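Local atomic coordinates of lectin (Lotus tetragonolobus, PDB entry 2EIG), a protein that binds carbohydrate, probably L-fucosyl-containing glycans, as a calcium- and manganese-containing legume seed lectin that assembles from four chains. Residues Gly99-Ile104 / Asn124-Lys129. Residues are numbered along the deposited sequence; the frame is centred on the assembly and turned at random.
With CA (calcium ion), chain G; MN (manganese (II) ion), chain F.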
loop_
_atom_site.group_PDB
_atom_site.type_symbol
_atom_site.label_atom_id
_atom_site.label_comp_id
_atom_site.label_asym_id
_atom_site.label_seq_id
_atom_site.Cartn_x
_atom_site.Cartn_y
_atom_site.Cartn_z
ATOM N N GLY A 99 3.050 28.793 13.815
ATOM C CA GLY A 99 4.151 28.704 12.847
ATOM C C GLY A 99 4.197 27.359 12.132
ATOM O O GLY A 99 3.196 26.889 11.528
ATOM N N GLY A 100 5.357 26.728 12.211
ATOM C CA GLY A 100 5.621 25.507 11.467
ATOM C C GLY A 100 4.835 24.289 11.946
ATOM O O GLY A 100 4.851 23.253 11.253
ATOM N N TYR A 101 4.208 24.413 13.118
ATOM C CA TYR A 101 3.307 23.368 13.673
ATOM C C TYR A 101 1.909 23.405 13.060
ATOM O O TYR A 101 1.077 22.553 13.352
ATOM C CB TYR A 101 3.244 23.437 15.178
ATOM C CG TYR A 101 4.584 23.151 15.787
ATOM C CD1 TYR A 101 5.112 21.835 15.754
ATOM C CD2 TYR A 101 5.370 24.189 16.332
ATOM C CE1 TYR A 101 6.382 21.550 16.252
ATOM C CE2 TYR A 101 6.658 23.913 16.845
ATOM C CZ TYR A 101 7.149 22.585 16.809
ATOM O OH TYR A 101 8.406 22.240 17.311
ATOM N N LEU A 102 1.688 24.386 12.165
ATOM C CA LEU A 102 0.548 24.399 11.232
ATOM C C LEU A 102 -0.844 24.447 11.847
ATOM O O LEU A 102 -1.829 24.258 11.145
ATOM C CB LEU A 102 0.682 23.293 10.139
ATOM C CG LEU A 102 1.869 23.532 9.182
ATOM C CD1 LEU A 102 2.200 22.331 8.307
ATOM C CD2 LEU A 102 1.700 24.789 8.248
ATOM N N GLY A 103 -0.935 24.787 13.126
ATOM C CA GLY A 103 -2.196 24.836 13.841
ATOM C C GLY A 103 -2.760 23.442 14.078
ATOM O O GLY A 103 -3.915 23.307 14.450
ATOM N N ILE A 104 -1.950 22.411 13.852
ATOM C CA ILE A 104 -2.428 21.009 14.012
ATOM C C ILE A 104 -1.655 20.224 15.079
ATOM O O ILE A 104 -2.142 19.244 15.621
ATOM C CB ILE A 104 -2.439 20.215 12.686
ATOM C CG1 ILE A 104 -1.034 20.156 12.033
ATOM C CG2 ILE A 104 -3.551 20.786 11.719
ATOM C CD1 ILE A 104 -0.962 19.467 10.677
ATOM N N ASN A 124 11.243 23.833 7.972
ATOM C CA ASN A 124 11.562 23.827 9.371
ATOM C C ASN A 124 12.623 22.726 9.525
ATOM O O ASN A 124 12.931 21.992 8.583
ATOM C CB ASN A 124 10.309 23.500 10.175
ATOM C CG ASN A 124 9.293 24.655 10.212
ATOM O OD1 ASN A 124 8.280 24.626 9.490
ATOM N ND2 ASN A 124 9.559 25.662 11.037
ATOM N N VAL A 125 13.147 22.591 10.728
ATOM C CA VAL A 125 14.180 21.602 11.041
ATOM C C VAL A 125 13.754 20.139 10.764
ATOM O O VAL A 125 14.615 19.308 10.459
ATOM C CB VAL A 125 14.689 21.776 12.527
ATOM C CG1 VAL A 125 15.137 23.225 12.778
ATOM C CG2 VAL A 125 13.602 21.490 13.450
ATOM N N TRP A 126 12.428 19.855 10.826
ATOM C CA TRP A 126 11.893 18.510 10.745
ATOM C C TRP A 126 11.364 18.222 9.352
ATOM O O TRP A 126 10.894 17.112 9.048
ATOM C CB TRP A 126 10.757 18.378 11.759
ATOM C CG TRP A 126 9.686 19.504 11.578
ATOM C CD1 TRP A 126 8.751 19.590 10.600
ATOM C CD2 TRP A 126 9.520 20.687 12.398
ATOM N NE1 TRP A 126 7.981 20.727 10.773
ATOM C CE2 TRP A 126 8.425 21.408 11.873
ATOM C CE3 TRP A 126 10.184 21.189 13.525
ATOM C CZ2 TRP A 126 7.976 22.599 12.435
ATOM C CZ3 TRP A 126 9.754 22.375 14.078
ATOM C CH2 TRP A 126 8.650 23.082 13.516
ATOM N N ASP A 127 11.403 19.249 8.518
ATOM C CA ASP A 127 10.960 19.180 7.153
ATOM C C ASP A 127 11.962 18.486 6.268
ATOM O O ASP A 127 13.137 18.426 6.622
ATOM C CB ASP A 127 10.659 20.592 6.638
ATOM C CG ASP A 127 9.319 21.055 7.080
ATOM O OD1 ASP A 127 8.470 20.160 7.216
ATOM O OD2 ASP A 127 9.141 22.256 7.349
ATOM N N PRO A 128 11.495 17.968 5.126
ATOM C CA PRO A 128 12.360 17.164 4.284
ATOM C C PRO A 128 13.680 17.899 4.006
ATOM O O PRO A 128 13.723 18.895 3.235
ATOM C CB PRO A 128 11.526 16.914 3.028
ATOM C CG PRO A 128 10.103 17.063 3.448
ATOM C CD PRO A 128 10.106 18.041 4.614
ATOM N N LYS A 129 14.696 17.424 4.745
ATOM C CA LYS A 129 16.092 17.929 4.832
ATOM C C LYS A 129 16.725 17.407 3.597
ATOM O O LYS A 129 17.985 17.313 3.490
ATOM C CB LYS A 129 16.856 17.268 5.998
ATOM C CG LYS A 129 17.471 18.188 7.031
ATOM C CD LYS A 129 18.022 17.360 8.239
ATOM C CE LYS A 129 17.249 16.053 8.494
ATOM N NZ LYS A 129 15.843 16.245 9.020
HETATM CA CA CA G . 7.331 23.783 7.679
HETATM MN MN MN F . 6.495 19.931 6.412
HETATM O O HOH W 1 6.167 22.585 9.242
HETATM O O HOH W 2 5.570 19.755 8.373
HETATM O O HOH W 3 6.980 17.752 6.338
HETATM O O HOH W 4 5.921 25.626 8.027
#
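G100 lies packed tightly against the side chains of N124 and W126. Its CA sits 3.4 Å from N124 OD1, while its carbonyl O comes to 3.4 Å from W126 CZ2 near the plane of the indole, at the ring's edge. W126 CG stands between its own backbone N and carbonyl carbon (chi1 53°), which turns the indole toward G100; N124 CB covers part of one indole face. A calcium-bound water joins the two loops: it donates to G100 O and accepts from W126 NE1 at 3.0 Å. This is the paired calcium–manganese site of the legume lectin fold, built from strand 115-120, the loop after it and H135 at the start of the next strand. N124 OD1 binds calcium at 2.2 Å, and D127 bridges the metals, OD2 to calcium and OD1 to manganese, with D120 as a second bridging carboxylate. The type I turn from N124 to D127 brings these ligands together, and N124 N donates to D127 OD2 over 2.7 Å on its anti side, nearly straight at 169°. Toward the partly exposed outer side the rings of Y101 and W126 overlap only in part, in an offset stack whose planes open at 29°, the tyrosine centroid 4.7 Å from that of the indole six-membered ring. W126 CH2 lies over the rim of the tyrosine face, and Q111 of a second subunit packs against both side chains.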